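Local structure of protein HTP-2 (Caenorhabditis elegans, 4TZM) at residues Ser38-Met42 with Leu235-Ala241; Lys128-Phe132 with His152-Ala157; Gln170-Ile174 with Ile232-Arg236. The protein is a meiotic HORMA domain protein of the chromosome axis that binds a closure motif of HTP-3, probably helping to assemble the axis. All coordinates share one frame; numbering follows the deposited sequence.

Contact 1 (Ser38-Met42 with Leu235-Ala241); sequences SSNFM and LRPGHHA
Ser38 and His240 meet through a short hydrogen bond, OG to ND1 at 2.7 Å, in which either may be the donor. The same OG accepts the backbone N-H of His239 at 2.9 Å and 157°, so one buried hydroxyl grips two successive residues. Its reach depends on the first torsion of Ser38: with chi1 at 165° OG lies opposite the backbone N and faces the turn. OG comes to His240 at the ring edge, near the imidazole plane, while Ser39, whose own OG pairs with Thr100, brings CB to 3.7 Å from His240 CE1.

From CB, the Met42 chain places Met42 CG 4.0 Å from His240 CB; a bend at chi2 (-52°) then carries SD past Pro237 CG. The terminal Met42 CE packs 3.5 Å from His240 CB and 3.6 Å from Pro237 CD, and it also touches the carbonyl carbon of Ala241. Phe41 adds its ring, which crosses Leu235 at about a right angle and takes CD2 of that leucine at its edge, in plane. Helix 35-56 thus packs on the turn of the C-terminal beta-hairpin formed by strands 228-235 and 240-248, which, as in closed HORMA proteins such as Mad2, is probably part of the safety belt.

Contact 2 (Lys128-Phe132 with His152-Ala157); sequences KFIYF and HFAELA
Phe132 turns the edge of its ring to the end of segment 152-157: the carbonyl oxygens of Leu156 and Ala157 both lie in the ring plane, Ala157 O only 3.2 Å from CE2. This brings the partly positive ring hydrogens toward carbonyl oxygen. The Phe153 ring has Ala157 CB over one face, 4.0 Å above the plane and offset toward the rim. At the edge of the His152 imidazole sits a water, in plane, 2.7 Å from NE2; it donates to Phe129 O and so bridges His152 and the strand backbone. His152 also stacks on His243, and Lys128 lays its extended chain obliquely beside the imidazole, with CD 3.5 Å from CE1. His152 ND1 is buried without a modelled partner.

Between the rings stands Ile130. Its CG1 is anti to the carbonyl carbon (chi1 -57°), and the extended branch drives CD1 toward the helix, 3.7 Å from Leu156 CB and 3.9 Å from Phe153 CD2. Strand and helix axes approach to 9.8 Å at 46°. Helix 153-158 thereby lies on one face of the HORMA sheet at strand 123-133, which pairs with strand 240-248 of the C-terminal hairpin.

Contact 3 (Gln170-Ile174 with Ile232-Arg236); sequences QMVTI and IGHLR
Gln170 supplies the direct polar link to segment 232-236. Its OE1 accepts the backbone N-H of Arg236 at 3.0 Å, on a bent path (145°) with the donor tilted 33° from the carbonyl plane. The chain is extended beyond CG, which carries the amide along the segment from His234 to Arg236, just past the end of the strand. NE2 of Gln170 comes near the His234 ring, but its approach to His234 NE2 has a poor angle and is no hydrogen bond; amide and ring planes are steeply inclined to each other.

A water adds an indirect polar link, donating to Gln170 O and to His234 O at 3.0 Å, thereby joining helix and strand backbones. Helix 170-174 runs nearly antiparallel to strand 232-235, at 158°, with axes 7.6 Å apart. This is the helix-on-sheet packing of the HORMA domain, in which helix 164-185 lies against strand 228-235 and also meets helix 35-56 through Met171 and Ile174.

The apolar contacts come from Ile174 and Met171. CD1 of Ile174 reaches 3.6 Å from Leu235 CG, the two side chains crossing at about a right angle, while CG2 meets Ile232 CG2 at 3.9 Å. Met171, bent at chi2 and chi3, curls its CE round to both methyls of Leu235, CD1 being 3.8 Å away.

Side-chain-to-backbone packing occurs at Gly233. With no side chain at this residue, Ile174 CG1 sits directly against the backbone, 4.0 Å from Gly233 CA.

The three contacts share one antiparallel sheet. Contacts 1 and 3, centres about 11 Å apart, have Leu235 and Arg236 in common, and their helices meet where Phe41 CZ touches Met171 CE at 3.5 Å. Contact 2, centred about 12 Å from contact 1 and 14 Å from contact 3, is joined to contact 1 by strand pairing: Ala241 O lies 2.8 Å from Ile130 N and His239 O 3.1 Å from Phe132 N, both probable hydrogen bonds. Arg236, at the shared end of contacts 1 and 3, also reaches contact 2 through a cation-pi contact with Phe132. The hairpin of contacts 1 and 3 is probably part of the safety belt that holds closure motifs in closed HORMA domains.

Contact 1 (Ser38-Met42 with Leu235-Ala241)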
ATOM      1  N   SER A  38       4.399 -13.106   5.486  1.00 47.70           N
ATOM      2  CA  SER A  38       3.713 -11.924   6.002  1.00 44.99           C
ATOM      3  C   SER A  38       4.225 -10.687   5.278  1.00 43.94           C
ATOM      4  O   SER A  38       3.475  -9.746   4.993  1.00 40.00           O
ATOM      5  CB  SER A  38       3.937 -11.787   7.508  1.00 39.82           C
ATOM      6  OG  SER A  38       3.577 -10.498   7.974  1.00 41.04           O
ATOM      7  N   SER A  39       5.521 -10.720   4.988  1.00 43.69           N
ATOM      8  CA  SER A  39       6.229  -9.651   4.307  1.00 44.78           C
ATOM      9  C   SER A  39       5.965  -9.702   2.804  1.00 42.95           C
ATOM     10  O   SER A  39       5.813  -8.667   2.150  1.00 41.88           O
ATOM     11  CB  SER A  39       7.726  -9.764   4.590  1.00 52.63           C
ATOM     12  OG  SER A  39       8.406  -8.599   4.175  1.00 60.00           O
ATOM     13  N   ASN A  40       5.905 -10.914   2.260  1.00 40.40           N
ATOM     14  CA  ASN A  40       5.550 -11.092   0.860  1.00 35.89           C
ATOM     15  C   ASN A  40       4.148 -10.588   0.602  1.00 40.42           C
ATOM     16  O   ASN A  40       3.843 -10.101  -0.486  1.00 42.37           O
ATOM     17  CB  ASN A  40       5.663 -12.560   0.449  1.00 40.44           C
ATOM     18  CG  ASN A  40       7.099 -13.001   0.270  1.00 49.62           C
ATOM     19  OD1 ASN A  40       7.962 -12.190  -0.047  1.00 53.51           O
ATOM     20  ND2 ASN A  40       7.363 -14.289   0.477  1.00 52.84           N
ATOM     21  N   PHE A  41       3.283 -10.705   1.605  1.00 35.76           N
ATOM     22  CA  PHE A  41       1.935 -10.209   1.434  1.00 35.24           C
ATOM     23  C   PHE A  41       1.908  -8.682   1.325  1.00 30.89           C
ATOM     24  O   PHE A  41       1.175  -8.136   0.509  1.00 41.08           O
ATOM     25  CB  PHE A  41       1.017 -10.659   2.573  1.00 41.03           C
ATOM     26  CG  PHE A  41      -0.331 -10.018   2.509  1.00 37.76           C
ATOM     27  CD1 PHE A  41      -1.304 -10.521   1.667  1.00 39.86           C
ATOM     28  CD2 PHE A  41      -0.604  -8.873   3.236  1.00 36.44           C
ATOM     29  CE1 PHE A  41      -2.538  -9.913   1.575  1.00 41.36           C
ATOM     30  CE2 PHE A  41      -1.831  -8.263   3.147  1.00 40.02           C
ATOM     31  CZ  PHE A  41      -2.801  -8.783   2.314  1.00 41.58           C
ATOM     32  N   MET A  42       2.693  -7.993   2.151  1.00 28.30           N
ATOM     33  CA  MET A  42       2.709  -6.530   2.123  1.00 26.29           C
ATOM     34  C   MET A  42       3.211  -6.012   0.774  1.00 37.91           C
ATOM     35  O   MET A  42       2.727  -5.002   0.266  1.00 41.84           O
ATOM     36  CB  MET A  42       3.579  -5.966   3.252  1.00 25.49           C
ATOM     37  CG  MET A  42       3.030  -6.181   4.657  1.00 30.83           C
ATOM     38  SD  MET A  42       1.327  -5.614   4.845  1.00 41.79           S
ATOM     39  CE  MET A  42       1.302  -5.181   6.574  1.00 63.49           C
ATOM     40  N   LEU A 235      -4.198  -3.462   7.384  1.00 41.77           N
ATOM     41  CA  LEU A 235      -3.805  -4.832   7.082  1.00 39.30           C
ATOM     42  C   LEU A 235      -3.028  -5.381   8.270  1.00 39.21           C
ATOM     43  O   LEU A 235      -2.181  -4.687   8.834  1.00 39.71           O
ATOM     44  CB  LEU A 235      -2.961  -4.893   5.800  1.00 37.80           C
ATOM     45  CG  LEU A 235      -3.669  -4.568   4.480  1.00 37.40           C
ATOM     46  CD1 LEU A 235      -2.676  -4.381   3.334  1.00 38.66           C
ATOM     47  CD2 LEU A 235      -4.684  -5.647   4.132  1.00 33.22           C
ATOM     48  N   ARG A 236      -3.330  -6.612   8.671  1.00 39.88           N
ATOM     49  CA  ARG A 236      -2.632  -7.232   9.791  1.00 39.76           C
ATOM     50  C   ARG A 236      -2.313  -8.689   9.477  1.00 43.14           C
ATOM     51  O   ARG A 236      -3.018  -9.596   9.925  1.00 45.95           O
ATOM     52  CB  ARG A 236      -3.467  -7.127  11.076  1.00 40.24           C
ATOM     53  CG  ARG A 236      -2.801  -7.657  12.361  1.00 43.84           C
ATOM     54  CD  ARG A 236      -1.430  -7.040  12.597  1.00 47.58           C
ATOM     55  NE  ARG A 236      -0.942  -7.217  13.965  1.00 52.63           N
ATOM     56  CZ  ARG A 236      -0.058  -8.139  14.343  1.00 51.42           C
ATOM     57  NH1 ARG A 236       0.441  -8.994  13.461  1.00 54.00           N
ATOM     58  NH2 ARG A 236       0.328  -8.206  15.609  1.00 46.35           N
ATOM     59  N   PRO A 237      -1.257  -8.921   8.680  1.00 41.55           N
ATOM     60  CA  PRO A 237      -0.754 -10.288   8.534  1.00 40.54           C
ATOM     61  C   PRO A 237       0.018 -10.724   9.778  1.00 42.21           C
ATOM     62  O   PRO A 237      -0.062 -10.061  10.814  1.00 40.17           O
ATOM     63  CB  PRO A 237       0.157 -10.205   7.307  1.00 40.18           C
ATOM     64  CG  PRO A 237       0.534  -8.780   7.199  1.00 40.09           C
ATOM     65  CD  PRO A 237      -0.621  -7.990   7.734  1.00 40.83           C
ATOM     66  N   GLY A 238       0.754 -11.825   9.672  1.00 42.36           N
ATOM     67  CA  GLY A 238       1.435 -12.406  10.815  1.00 39.30           C
ATOM     68  C   GLY A 238       2.380 -11.498  11.585  1.00 38.83           C
ATOM     69  O   GLY A 238       2.389 -11.515  12.815  1.00 42.02           O
ATOM     70  N   HIS A 239       3.186 -10.708  10.884  1.00 36.98           N
ATOM     71  CA  HIS A 239       4.270 -10.004  11.563  1.00 38.48           C
ATOM     72  C   HIS A 239       4.399  -8.549  11.149  1.00 36.39           C
ATOM     73  O   HIS A 239       5.376  -7.882  11.491  1.00 38.01           O
ATOM     74  CB  HIS A 239       5.587 -10.747  11.320  1.00 34.81           C
ATOM     75  CG  HIS A 239       5.557 -12.168  11.789  1.00 35.06           C
ATOM     76  ND1 HIS A 239       6.102 -12.568  12.988  1.00 40.24           N
ATOM     77  CD2 HIS A 239       5.010 -13.274  11.233  1.00 37.52           C
ATOM     78  CE1 HIS A 239       5.908 -13.865  13.144  1.00 41.31           C
ATOM     79  NE2 HIS A 239       5.248 -14.318  12.096  1.00 37.76           N
ATOM     80  N   HIS A 240       3.401  -8.053  10.429  1.00 37.48           N
ATOM     81  CA  HIS A 240       3.424  -6.683   9.953  1.00 40.82           C
ATOM     82  C   HIS A 240       2.038  -6.070  10.057  1.00 40.76           C
ATOM     83  O   HIS A 240       1.041  -6.785  10.158  1.00 41.42           O
ATOM     84  CB  HIS A 240       3.908  -6.618   8.500  1.00 35.14           C
ATOM     85  CG  HIS A 240       5.254  -7.231   8.277  1.00 40.21           C
ATOM     86  ND1 HIS A 240       5.443  -8.592   8.177  1.00 44.86           N
ATOM     87  CD2 HIS A 240       6.482  -6.670   8.142  1.00 43.50           C
ATOM     88  CE1 HIS A 240       6.729  -8.846   7.990  1.00 46.17           C
ATOM     89  NE2 HIS A 240       7.377  -7.695   7.965  1.00 46.20           N
ATOM     90  N   ALA A 241       1.982  -4.744  10.037  1.00 41.82           N
ATOM     91  CA  ALA A 241       0.716  -4.033   9.955  1.00 41.97           C
ATOM     92  C   ALA A 241       0.876  -2.814   9.058  1.00 41.02           C
ATOM     93  O   ALA A 241       1.948  -2.212   9.006  1.00 38.83           O
ATOM     94  CB  ALA A 241       0.223  -3.627  11.343  1.00 39.57           C
TER

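Contact 2 (Lys128-Phe132 with His152-Ala157)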
ATOM      1  N   LYS A 128       1.295   3.477   5.906  1.00 45.50           N
ATOM      2  CA  LYS A 128       2.256   3.484   7.006  1.00 47.44           C
ATOM      3  C   LYS A 128       2.355   2.108   7.648  1.00 45.68           C
ATOM      4  O   LYS A 128       1.355   1.409   7.793  1.00 44.57           O
ATOM      5  CB  LYS A 128       1.869   4.527   8.055  1.00 50.98           C
ATOM      6  CG  LYS A 128       1.848   5.955   7.531  1.00 56.89           C
ATOM      7  CD  LYS A 128       1.275   6.917   8.561  1.00 60.26           C
ATOM      8  CE  LYS A 128       1.275   8.347   8.041  1.00 63.75           C
ATOM      9  NZ  LYS A 128       0.716   9.315   9.027  1.00 68.32           N
ATOM     10  N   PHE A 129       3.563   1.729   8.048  1.00 47.25           N
ATOM     11  CA  PHE A 129       3.811   0.362   8.480  1.00 44.82           C
ATOM     12  C   PHE A 129       4.185   0.242   9.959  1.00 45.05           C
ATOM     13  O   PHE A 129       4.684   1.185  10.574  1.00 45.91           O
ATOM     14  CB  PHE A 129       4.902  -0.263   7.599  1.00 42.43           C
ATOM     15  CG  PHE A 129       4.476  -0.467   6.169  1.00 42.29           C
ATOM     16  CD1 PHE A 129       4.637   0.540   5.226  1.00 46.62           C
ATOM     17  CD2 PHE A 129       3.895  -1.663   5.770  1.00 40.75           C
ATOM     18  CE1 PHE A 129       4.233   0.356   3.912  1.00 45.94           C
ATOM     19  CE2 PHE A 129       3.490  -1.855   4.459  1.00 41.00           C
ATOM     20  CZ  PHE A 129       3.659  -0.845   3.530  1.00 43.35           C
ATOM     21  N   ILE A 130       3.900  -0.927  10.523  1.00 40.60           N
ATOM     22  CA  ILE A 130       4.325  -1.280  11.869  1.00 37.81           C
ATOM     23  C   ILE A 130       4.943  -2.662  11.812  1.00 38.06           C
ATOM     24  O   ILE A 130       4.396  -3.566  11.181  1.00 37.02           O
ATOM     25  CB  ILE A 130       3.156  -1.280  12.877  1.00 36.87           C
ATOM     26  CG1 ILE A 130       2.463   0.082  12.906  1.00 37.63           C
ATOM     27  CG2 ILE A 130       3.646  -1.659  14.275  1.00 38.50           C
ATOM     28  CD1 ILE A 130       1.208   0.114  13.750  1.00 39.84           C
ATOM     29  N   TYR A 131       6.088  -2.825  12.461  1.00 40.19           N
ATOM     30  CA  TYR A 131       6.776  -4.102  12.465  1.00 39.63           C
ATOM     31  C   TYR A 131       6.624  -4.760  13.831  1.00 40.69           C
ATOM     32  O   TYR A 131       6.674  -4.086  14.857  1.00 42.17           O
ATOM     33  CB  TYR A 131       8.245  -3.900  12.088  1.00 40.32           C
ATOM     34  CG  TYR A 131       8.395  -3.342  10.690  1.00 40.32           C
ATOM     35  CD1 TYR A 131       8.368  -4.182   9.585  1.00 39.38           C
ATOM     36  CD2 TYR A 131       8.524  -1.974  10.470  1.00 40.54           C
ATOM     37  CE1 TYR A 131       8.486  -3.682   8.303  1.00 40.03           C
ATOM     38  CE2 TYR A 131       8.641  -1.466   9.187  1.00 41.41           C
ATOM     39  CZ  TYR A 131       8.622  -2.327   8.108  1.00 43.52           C
ATOM     40  OH  TYR A 131       8.739  -1.837   6.823  1.00 47.07           O
ATOM     41  N   PHE A 132       6.395  -6.068  13.842  1.00 43.06           N
ATOM     42  CA  PHE A 132       6.233  -6.787  15.101  1.00 45.00           C
ATOM     43  C   PHE A 132       7.346  -7.798  15.317  1.00 51.06           C
ATOM     44  O   PHE A 132       7.971  -8.280  14.367  1.00 51.38           O
ATOM     45  CB  PHE A 132       4.880  -7.498  15.158  1.00 40.90           C
ATOM     46  CG  PHE A 132       3.704  -6.566  15.195  1.00 41.28           C
ATOM     47  CD1 PHE A 132       3.179  -6.045  14.020  1.00 38.10           C
ATOM     48  CD2 PHE A 132       3.111  -6.217  16.403  1.00 36.87           C
ATOM     49  CE1 PHE A 132       2.089  -5.188  14.046  1.00 38.95           C
ATOM     50  CE2 PHE A 132       2.021  -5.358  16.438  1.00 34.51           C
ATOM     51  CZ  PHE A 132       1.510  -4.844  15.257  1.00 36.87           C
ATOM     52  N   HIS A 152      -2.826   6.621  14.435  1.00 82.99           N
ATOM     53  CA  HIS A 152      -3.192   5.242  14.129  1.00 76.91           C
ATOM     54  C   HIS A 152      -2.420   4.225  14.962  1.00 73.43           C
ATOM     55  O   HIS A 152      -2.924   3.137  15.239  1.00 71.18           O
ATOM     56  CB  HIS A 152      -2.957   4.956  12.643  1.00 74.21           C
ATOM     57  CG  HIS A 152      -1.508   4.889  12.268  1.00 71.82           C
ATOM     58  ND1 HIS A 152      -0.746   6.010  12.036  1.00 73.79           N
ATOM     59  CD2 HIS A 152      -0.681   3.828  12.094  1.00 68.78           C
ATOM     60  CE1 HIS A 152       0.490   5.648  11.730  1.00 72.03           C
ATOM     61  NE2 HIS A 152       0.554   4.330  11.759  1.00 68.83           N
ATOM     62  N   PHE A 153      -1.200   4.587  15.351  1.00 73.53           N
ATOM     63  CA  PHE A 153      -0.248   3.638  15.926  1.00 73.43           C
ATOM     64  C   PHE A 153      -0.790   2.911  17.155  1.00 72.94           C
ATOM     65  O   PHE A 153      -0.797   1.683  17.190  1.00 71.81           O
ATOM     66  CB  PHE A 153       1.066   4.348  16.277  1.00 75.24           C
ATOM     67  CG  PHE A 153       2.161   3.416  16.731  1.00 78.21           C
ATOM     68  CD1 PHE A 153       2.323   3.111  18.077  1.00 82.42           C
ATOM     69  CD2 PHE A 153       3.033   2.849  15.813  1.00 77.88           C
ATOM     70  CE1 PHE A 153       3.331   2.254  18.497  1.00 83.14           C
ATOM     71  CE2 PHE A 153       4.044   1.992  16.224  1.00 78.78           C
ATOM     72  CZ  PHE A 153       4.192   1.694  17.568  1.00 81.03           C
ATOM     73  N   ALA A 154      -1.244   3.671  18.149  1.00 74.52           N
ATOM     74  CA  ALA A 154      -1.714   3.102  19.411  1.00 77.29           C
ATOM     75  C   ALA A 154      -2.726   1.976  19.205  1.00 76.55           C
ATOM     76  O   ALA A 154      -2.627   0.922  19.830  1.00 77.04           O
ATOM     77  CB  ALA A 154      -2.314   4.193  20.290  1.00 81.22           C
ATOM     78  N   GLU A 155      -3.688   2.192  18.316  1.00 77.20           N
ATOM     79  CA  GLU A 155      -4.696   1.175  18.044  1.00 77.78           C
ATOM     80  C   GLU A 155      -4.120   0.011  17.234  1.00 67.88           C
ATOM     81  O   GLU A 155      -4.210  -1.144  17.649  1.00 63.84           O
ATOM     82  CB  GLU A 155      -5.887   1.785  17.307  1.00 88.23           C
ATOM     83  CG  GLU A 155      -7.002   0.796  17.013  1.00100.09           C
ATOM     84  CD  GLU A 155      -8.185   1.440  16.320  1.00109.77           C
ATOM     85  OE1 GLU A 155      -8.088   2.635  15.963  1.00115.17           O
ATOM     86  OE2 GLU A 155      -9.214   0.754  16.132  1.00110.85           O
ATOM     87  N   LEU A 156      -3.523   0.326  16.087  1.00 62.24           N
ATOM     88  CA  LEU A 156      -3.012  -0.694  15.171  1.00 59.87           C
ATOM     89  C   LEU A 156      -1.922  -1.571  15.792  1.00 57.96           C
ATOM     90  O   LEU A 156      -1.785  -2.742  15.436  1.00 56.57           O
ATOM     91  CB  LEU A 156      -2.477  -0.036  13.895  1.00 57.89           C
ATOM     92  CG  LEU A 156      -2.291  -0.984  12.708  1.00 58.43           C
ATOM     93  CD1 LEU A 156      -3.610  -1.672  12.380  1.00 58.75           C
ATOM     94  CD2 LEU A 156      -1.740  -0.253  11.487  1.00 55.78           C
ATOM     95  N   ALA A 157      -1.149  -1.003  16.713  1.00 56.91           N
ATOM     96  CA  ALA A 157      -0.096  -1.753  17.391  1.00 57.48           C
ATOM     97  C   ALA A 157      -0.691  -2.842  18.275  1.00 61.66           C
ATOM     98  O   ALA A 157      -0.129  -3.931  18.399  1.00 63.39           O
ATOM     99  CB  ALA A 157       0.778  -0.821  18.215  1.00 57.79           C
TER
HETATM  100  O   HOH W   1       3.161   3.654  11.628  1.00 77.71           O

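Contact 3 (Gln170-Ile174 with Ile232-Arg236)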
ATOM      1  N   GLN A 170      -9.725  -7.903   5.111  1.00 46.09           N
ATOM      2  CA  GLN A 170      -9.151  -6.569   5.234  1.00 46.78           C
ATOM      3  C   GLN A 170      -8.699  -6.049   3.874  1.00 45.22           C
ATOM      4  O   GLN A 170      -8.782  -4.852   3.602  1.00 44.87           O
ATOM      5  CB  GLN A 170      -7.974  -6.575   6.215  1.00 48.04           C
ATOM      6  CG  GLN A 170      -8.367  -6.740   7.682  1.00 43.91           C
ATOM      7  CD  GLN A 170      -7.191  -7.136   8.562  1.00 46.72           C
ATOM      8  OE1 GLN A 170      -6.107  -7.445   8.067  1.00 44.03           O
ATOM      9  NE2 GLN A 170      -7.403  -7.129   9.873  1.00 50.75           N
ATOM     10  N   MET A 171      -8.226  -6.954   3.021  1.00 43.85           N
ATOM     11  CA  MET A 171      -7.752  -6.578   1.688  1.00 45.85           C
ATOM     12  C   MET A 171      -8.920  -6.243   0.765  1.00 49.00           C
ATOM     13  O   MET A 171      -8.861  -5.281  -0.001  1.00 50.20           O
ATOM     14  CB  MET A 171      -6.908  -7.701   1.084  1.00 42.05           C
ATOM     15  CG  MET A 171      -6.534  -7.487  -0.374  1.00 46.72           C
ATOM     16  SD  MET A 171      -5.607  -5.964  -0.637  1.00 61.24           S
ATOM     17  CE  MET A 171      -4.210  -6.235   0.431  1.00 30.05           C
ATOM     18  N   VAL A 172      -9.976  -7.044   0.845  1.00 47.77           N
ATOM     19  CA  VAL A 172     -11.199  -6.796   0.094  1.00 46.37           C
ATOM     20  C   VAL A 172     -11.814  -5.451   0.485  1.00 43.52           C
ATOM     21  O   VAL A 172     -12.262  -4.689  -0.373  1.00 39.80           O
ATOM     22  CB  VAL A 172     -12.214  -7.935   0.313  1.00 48.79           C
ATOM     23  CG1 VAL A 172     -13.624  -7.492  -0.062  1.00 51.19           C
ATOM     24  CG2 VAL A 172     -11.795  -9.170  -0.474  1.00 47.07           C
ATOM     25  N   THR A 173     -11.810  -5.157   1.781  1.00 47.37           N
ATOM     26  CA  THR A 173     -12.322  -3.886   2.294  1.00 48.63           C
ATOM     27  C   THR A 173     -11.542  -2.683   1.761  1.00 47.01           C
ATOM     28  O   THR A 173     -12.129  -1.672   1.374  1.00 49.56           O
ATOM     29  CB  THR A 173     -12.289  -3.861   3.838  1.00 46.29           C
ATOM     30  OG1 THR A 173     -13.305  -4.733   4.348  1.00 52.08           O
ATOM     31  CG2 THR A 173     -12.522  -2.451   4.366  1.00 42.72           C
ATOM     32  N   ILE A 174     -10.217  -2.795   1.739  1.00 42.38           N
ATOM     33  CA  ILE A 174      -9.364  -1.694   1.301  1.00 42.27           C
ATOM     34  C   ILE A 174      -9.622  -1.349  -0.165  1.00 41.71           C
ATOM     35  O   ILE A 174      -9.827  -0.181  -0.507  1.00 44.51           O
ATOM     36  CB  ILE A 174      -7.866  -2.020   1.508  1.00 42.49           C
ATOM     37  CG1 ILE A 174      -7.475  -1.782   2.968  1.00 46.90           C
ATOM     38  CG2 ILE A 174      -6.991  -1.170   0.592  1.00 41.08           C
ATOM     39  CD1 ILE A 174      -6.031  -2.115   3.277  1.00 49.46           C
ATOM     40  N   ILE A 232      -8.841   4.532   4.764  1.00 53.27           N
ATOM     41  CA  ILE A 232      -9.252   3.524   3.792  1.00 52.75           C
ATOM     42  C   ILE A 232      -9.359   2.157   4.455  1.00 52.35           C
ATOM     43  O   ILE A 232     -10.272   1.381   4.163  1.00 53.55           O
ATOM     44  CB  ILE A 232      -8.264   3.448   2.599  1.00 46.24           C
ATOM     45  CG1 ILE A 232      -8.418   4.670   1.694  1.00 53.57           C
ATOM     46  CG2 ILE A 232      -8.479   2.185   1.778  1.00 44.87           C
ATOM     47  CD1 ILE A 232      -7.610   5.858   2.133  1.00 60.64           C
ATOM     48  N   GLY A 233      -8.420   1.871   5.352  1.00 51.92           N
ATOM     49  CA  GLY A 233      -8.394   0.597   6.043  1.00 51.37           C
ATOM     50  C   GLY A 233      -7.006   0.190   6.503  1.00 50.72           C
ATOM     51  O   GLY A 233      -6.045   0.952   6.373  1.00 47.12           O
ATOM     52  N   HIS A 234      -6.907  -1.021   7.040  1.00 49.48           N
ATOM     53  CA  HIS A 234      -5.652  -1.539   7.565  1.00 46.65           C
ATOM     54  C   HIS A 234      -5.415  -2.987   7.145  1.00 43.51           C
ATOM     55  O   HIS A 234      -6.307  -3.652   6.617  1.00 43.18           O
ATOM     56  CB  HIS A 234      -5.631  -1.430   9.090  1.00 53.39           C
ATOM     57  CG  HIS A 234      -6.670  -2.267   9.768  1.00 61.91           C
ATOM     58  ND1 HIS A 234      -7.939  -1.803  10.043  1.00 67.03           N
ATOM     59  CD2 HIS A 234      -6.630  -3.543  10.219  1.00 64.18           C
ATOM     60  CE1 HIS A 234      -8.634  -2.756  10.639  1.00 66.43           C
ATOM     61  NE2 HIS A 234      -7.863  -3.821  10.759  1.00 65.17           N
ATOM     62  N   LEU A 235      -4.198  -3.462   7.384  1.00 41.77           N
ATOM     63  CA  LEU A 235      -3.805  -4.832   7.082  1.00 39.30           C
ATOM     64  C   LEU A 235      -3.028  -5.381   8.270  1.00 39.21           C
ATOM     65  O   LEU A 235      -2.181  -4.687   8.834  1.00 39.71           O
ATOM     66  CB  LEU A 235      -2.961  -4.893   5.800  1.00 37.80           C
ATOM     67  CG  LEU A 235      -3.669  -4.568   4.480  1.00 37.40           C
ATOM     68  CD1 LEU A 235      -2.676  -4.381   3.334  1.00 38.66           C
ATOM     69  CD2 LEU A 235      -4.684  -5.647   4.132  1.00 33.22           C
ATOM     70  N   ARG A 236      -3.330  -6.612   8.671  1.00 39.88           N
ATOM     71  CA  ARG A 236      -2.632  -7.232   9.791  1.00 39.76           C
ATOM     72  C   ARG A 236      -2.313  -8.689   9.477  1.00 43.14           C
ATOM     73  O   ARG A 236      -3.018  -9.596   9.925  1.00 45.95           O
ATOM     74  CB  ARG A 236      -3.467  -7.127  11.076  1.00 40.24           C
ATOM     75  CG  ARG A 236      -2.801  -7.657  12.361  1.00 43.84           C
ATOM     76  CD  ARG A 236      -1.430  -7.040  12.597  1.00 47.58           C
ATOM     77  NE  ARG A 236      -0.942  -7.217  13.965  1.00 52.63           N
ATOM     78  CZ  ARG A 236      -0.058  -8.139  14.343  1.00 51.42           C
ATOM     79  NH1 ARG A 236       0.441  -8.994  13.461  1.00 54.00           N
ATOM     80  NH2 ARG A 236       0.328  -8.206  15.609  1.00 46.35           N
TER
HETATM   81  O   HOH W   2      -9.099  -3.242   5.511  1.00 49.82           O